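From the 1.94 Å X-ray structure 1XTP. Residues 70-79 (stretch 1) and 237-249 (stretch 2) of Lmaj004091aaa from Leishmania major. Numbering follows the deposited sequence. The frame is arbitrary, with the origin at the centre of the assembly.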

# COMPACT_ATOMS: atom_id res chain seq x y z
N GLY A 70 -5.51 -3.88 -15.60
CA GLY A 70 -5.30 -4.15 -17.01
C GLY A 70 -3.86 -3.98 -17.48
O GLY A 70 -3.60 -4.02 -18.68
N MSE A 71 -2.91 -3.81 -16.57
CA MSE A 71 -1.50 -3.59 -16.94
C MSE A 71 -0.68 -4.85 -16.65
O MSE A 71 0.39 -4.76 -16.07
CB MSE A 71 -0.88 -2.44 -16.14
CG MSE A 71 -1.74 -1.20 -15.99
SE MSE A 71 -1.25 0.19 -17.23
CE MSE A 71 -1.53 -0.76 -18.87
N ASP A 72 -1.18 -5.99 -17.11
CA ASP A 72 -0.62 -7.32 -16.78
C ASP A 72 0.89 -7.44 -16.99
O ASP A 72 1.58 -8.15 -16.26
CB ASP A 72 -1.29 -8.40 -17.66
CG ASP A 72 -2.80 -8.37 -17.61
OD1 ASP A 72 -3.40 -7.29 -17.35
OD2 ASP A 72 -3.41 -9.43 -17.84
N HIS A 73 1.39 -6.75 -18.01
CA HIS A 73 2.76 -6.93 -18.48
C HIS A 73 3.80 -6.26 -17.61
O HIS A 73 4.98 -6.44 -17.83
CB HIS A 73 2.89 -6.44 -19.91
CG HIS A 73 2.07 -7.24 -20.88
ND1 HIS A 73 2.18 -8.61 -20.98
CD2 HIS A 73 1.10 -6.87 -21.75
CE1 HIS A 73 1.32 -9.05 -21.89
NE2 HIS A 73 0.66 -8.01 -22.38
N VAL A 74 3.37 -5.50 -16.61
CA VAL A 74 4.32 -4.92 -15.65
C VAL A 74 4.68 -5.86 -14.51
O VAL A 74 5.54 -5.54 -13.67
CB VAL A 74 3.80 -3.61 -15.02
CG1 VAL A 74 3.58 -2.56 -16.09
CG2 VAL A 74 2.54 -3.86 -14.16
N HIS A 75 4.02 -7.01 -14.47
CA HIS A 75 4.16 -7.96 -13.37
C HIS A 75 5.61 -8.40 -13.15
O HIS A 75 6.16 -8.25 -12.05
CB HIS A 75 3.27 -9.17 -13.62
CG HIS A 75 3.46 -10.26 -12.61
ND1 HIS A 75 2.99 -10.17 -11.32
CD2 HIS A 75 4.13 -11.43 -12.69
CE1 HIS A 75 3.32 -11.25 -10.66
NE2 HIS A 75 4.02 -12.04 -11.46
N ASP A 76 6.22 -8.92 -14.20
CA ASP A 76 7.56 -9.52 -14.09
C ASP A 76 8.61 -8.53 -13.58
O ASP A 76 9.37 -8.85 -12.67
CB ASP A 76 8.02 -10.11 -15.44
CG ASP A 76 7.23 -11.34 -15.85
OD1 ASP A 76 6.78 -12.10 -14.96
OD2 ASP A 76 7.07 -11.56 -17.07
N VAL A 77 8.62 -7.34 -14.15
CA VAL A 77 9.53 -6.29 -13.71
C VAL A 77 9.24 -5.86 -12.26
O VAL A 77 10.17 -5.69 -11.47
CB VAL A 77 9.54 -5.07 -14.68
CG1 VAL A 77 8.18 -4.41 -14.75
CG2 VAL A 77 10.58 -4.03 -14.25
N ASP A 78 7.96 -5.73 -11.90
CA ASP A 78 7.60 -5.40 -10.55
C ASP A 78 8.14 -6.41 -9.55
O ASP A 78 8.70 -6.02 -8.53
CB ASP A 78 6.07 -5.30 -10.41
CG ASP A 78 5.63 -5.19 -8.96
OD1 ASP A 78 6.01 -4.19 -8.32
OD2 ASP A 78 4.96 -6.13 -8.47
N ILE A 79 7.93 -7.69 -9.81
CA ILE A 79 8.34 -8.74 -8.88
C ILE A 79 9.88 -8.82 -8.76
O ILE A 79 10.43 -9.00 -7.66
CB ILE A 79 7.73 -10.11 -9.32
CG1 ILE A 79 6.21 -10.10 -9.14
CG2 ILE A 79 8.35 -11.27 -8.55
CD1 ILE A 79 5.72 -9.92 -7.67
N PHE A 237 13.41 3.94 -6.56
CA PHE A 237 12.43 3.87 -7.62
C PHE A 237 12.58 2.53 -8.33
O PHE A 237 13.70 2.06 -8.54
CB PHE A 237 12.59 5.03 -8.60
CG PHE A 237 12.12 6.34 -8.05
CD1 PHE A 237 10.76 6.64 -8.03
CD2 PHE A 237 13.03 7.27 -7.55
CE1 PHE A 237 10.31 7.84 -7.53
CE2 PHE A 237 12.59 8.47 -7.04
CZ PHE A 237 11.22 8.76 -7.04
N GLN A 238 11.46 1.93 -8.69
CA GLN A 238 11.45 0.76 -9.56
C GLN A 238 12.11 1.08 -10.90
O GLN A 238 11.61 1.90 -11.66
CB GLN A 238 10.01 0.30 -9.80
CG GLN A 238 9.84 -0.83 -10.87
CD GLN A 238 10.54 -2.11 -10.48
OE1 GLN A 238 10.33 -2.62 -9.40
NE2 GLN A 238 11.42 -2.61 -11.35
N GLU A 239 13.23 0.43 -11.21
CA GLU A 239 13.85 0.60 -12.53
C GLU A 239 13.08 -0.10 -13.64
O GLU A 239 12.27 -0.99 -13.39
CB GLU A 239 15.31 0.14 -12.54
CG GLU A 239 15.54 -1.33 -12.33
CD GLU A 239 17.01 -1.73 -12.45
OE1 GLU A 239 17.92 -0.91 -12.14
OE2 GLU A 239 17.26 -2.88 -12.87
N GLU A 240 13.33 0.32 -14.88
CA GLU A 240 12.69 -0.28 -16.05
C GLU A 240 11.16 -0.18 -16.00
O GLU A 240 10.44 -1.05 -16.52
CB GLU A 240 13.14 -1.73 -16.19
CG GLU A 240 13.07 -2.25 -17.61
CD GLU A 240 13.50 -3.70 -17.72
OE1 GLU A 240 14.38 -4.13 -16.95
OE2 GLU A 240 12.95 -4.41 -18.58
N TRP A 241 10.66 0.88 -15.37
CA TRP A 241 9.22 1.10 -15.23
C TRP A 241 8.75 1.91 -16.44
O TRP A 241 9.43 2.86 -16.83
CB TRP A 241 8.93 1.83 -13.92
CG TRP A 241 7.51 1.75 -13.50
CD1 TRP A 241 6.66 2.78 -13.29
CD2 TRP A 241 6.76 0.55 -13.22
NE1 TRP A 241 5.42 2.32 -12.91
CE2 TRP A 241 5.46 0.95 -12.86
CE3 TRP A 241 7.07 -0.82 -13.25
CZ2 TRP A 241 4.45 0.02 -12.53
CZ3 TRP A 241 6.08 -1.73 -12.92
CH2 TRP A 241 4.78 -1.30 -12.57
N PRO A 242 7.61 1.50 -17.07
CA PRO A 242 7.10 2.25 -18.22
C PRO A 242 6.94 3.72 -17.91
O PRO A 242 6.43 4.11 -16.87
CB PRO A 242 5.75 1.59 -18.51
CG PRO A 242 5.85 0.24 -17.94
CD PRO A 242 6.76 0.34 -16.75
N THR A 243 7.36 4.53 -18.86
CA THR A 243 7.60 5.95 -18.66
C THR A 243 6.30 6.73 -18.55
O THR A 243 6.24 7.78 -17.92
CB THR A 243 8.49 6.45 -19.81
OG1 THR A 243 9.14 7.65 -19.40
CG2 THR A 243 7.68 6.70 -21.07
N ASP A 244 5.26 6.18 -19.14
CA ASP A 244 3.92 6.76 -19.13
C ASP A 244 3.16 6.54 -17.84
O ASP A 244 2.12 7.17 -17.62
CB ASP A 244 3.09 6.19 -20.30
CG ASP A 244 3.03 4.66 -20.29
OD1 ASP A 244 3.91 4.02 -19.68
OD2 ASP A 244 2.11 4.09 -20.91
N LEU A 245 3.62 5.63 -16.99
CA LEU A 245 2.94 5.38 -15.72
C LEU A 245 3.50 6.27 -14.62
O LEU A 245 4.59 6.81 -14.75
CB LEU A 245 3.10 3.92 -15.32
CG LEU A 245 2.68 2.89 -16.37
CD1 LEU A 245 3.05 1.51 -15.91
CD2 LEU A 245 1.17 2.98 -16.64
N PHE A 246 2.76 6.42 -13.53
CA PHE A 246 3.33 7.04 -12.32
C PHE A 246 4.59 6.28 -11.92
O PHE A 246 4.60 5.05 -11.95
CB PHE A 246 2.38 6.94 -11.14
CG PHE A 246 1.33 8.00 -11.11
CD1 PHE A 246 1.60 9.24 -10.55
CD2 PHE A 246 0.04 7.75 -11.59
CE1 PHE A 246 0.63 10.21 -10.49
CE2 PHE A 246 -0.95 8.72 -11.53
CZ PHE A 246 -0.65 9.95 -10.98
N PRO A 247 5.65 6.99 -11.54
CA PRO A 247 6.77 6.30 -10.94
C PRO A 247 6.34 5.41 -9.76
O PRO A 247 5.40 5.74 -9.02
CB PRO A 247 7.68 7.44 -10.47
CG PRO A 247 7.35 8.56 -11.40
CD PRO A 247 5.89 8.44 -11.67
N LEU A 248 7.03 4.30 -9.59
CA LEU A 248 6.74 3.37 -8.53
C LEU A 248 7.91 3.34 -7.55
O LEU A 248 9.00 2.89 -7.90
CB LEU A 248 6.50 2.00 -9.17
CG LEU A 248 6.06 0.83 -8.32
CD1 LEU A 248 4.73 1.12 -7.68
CD2 LEU A 248 5.98 -0.39 -9.23
N LYS A 249 7.68 3.82 -6.34
CA LYS A 249 8.74 3.86 -5.33
C LYS A 249 8.59 2.79 -4.23
O LYS A 249 7.50 2.51 -3.72
CB LYS A 249 8.83 5.26 -4.69
CG LYS A 249 10.24 5.62 -4.26
CD LYS A 249 10.39 7.05 -3.74
CE LYS A 249 11.76 7.26 -3.09
NZ LYS A 249 11.77 8.40 -2.11

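No clear hydrogen bond crosses this contact, and no two residues that touch are fewer than 160 positions apart; about 395 Å² of surface, both sides summed, is buried mainly by apolar packing. The polar groups near the seam are largely occupied with other partners.

Stretch 1 offers Met71, Val74, Val77 and Asp78. Three of these, at positions i, i+3 and i+4, lie along the segment that winds into a helix, where that spacing brings side chains to neighbouring positions on one side. Val74 and Val77 point their CA-to-CB bonds toward stretch 2, while His75 and Ile79 point away.

Trp241 is the broad surface they meet. Its CA-to-CB bond runs sideways, but the t rotamer (chi1 -163°) brings the far end of the indole nearer stretch 1. Val74 CB lies 3.5 Å from Trp241 CH2, and Val77 CG1 meets the ring edge, near its plane, 3.9 Å from Trp241 CZ3. Short, branched valines suit this place, since they present methyl groups close to the backbone, within reach of the large ring. At the other end of the indole, a weak hydrogen bond from Trp241 NE1 to Phe246 O (3.0 Å) ties the ring to its own loop.

Val74 also reaches beyond the indole: its CG1 is 4.1 Å from both Pro242 CG and Leu245 CD1. The type I turn from Pro242 to Leu245, with Leu245 N hydrogen-bonded to Pro242 O at 3.2 Å, brings these two residues together so that one methyl can touch both. Further out, the selenomethionine Met71 extends the apolar patch, with SE 3.7 Å from Leu245 CD2.

At the other end, Val77 takes the largest share of covered surface. Its CG2 lies 3.3 Å from Gln238 NE2 and packs against backbone, 3.6 Å from Glu239 O and 3.7 Å from Glu240 O, with Glu240 CB at 4.0 Å; the glutamates are exposed, and their main-chain oxygens are their closest atoms to Val77. Glu240 adopts positive phi (59°), in a loop that comes within 7.2 Å of Val77, CA to CA.

Gln238 is buried but well provided for. Its NE2 donates to Glu239 O at 2.7 Å, bracing the loop, and sits 3.3 Å from Val77 O; its OE1 is hydrogen-bonded elsewhere in the structure. Asp78 follows the same rule: both carboxylate oxygens are hydrogen-bonded elsewhere in the structure, and Asp78 OD1 lies 3.9 Å from Leu248 CD2.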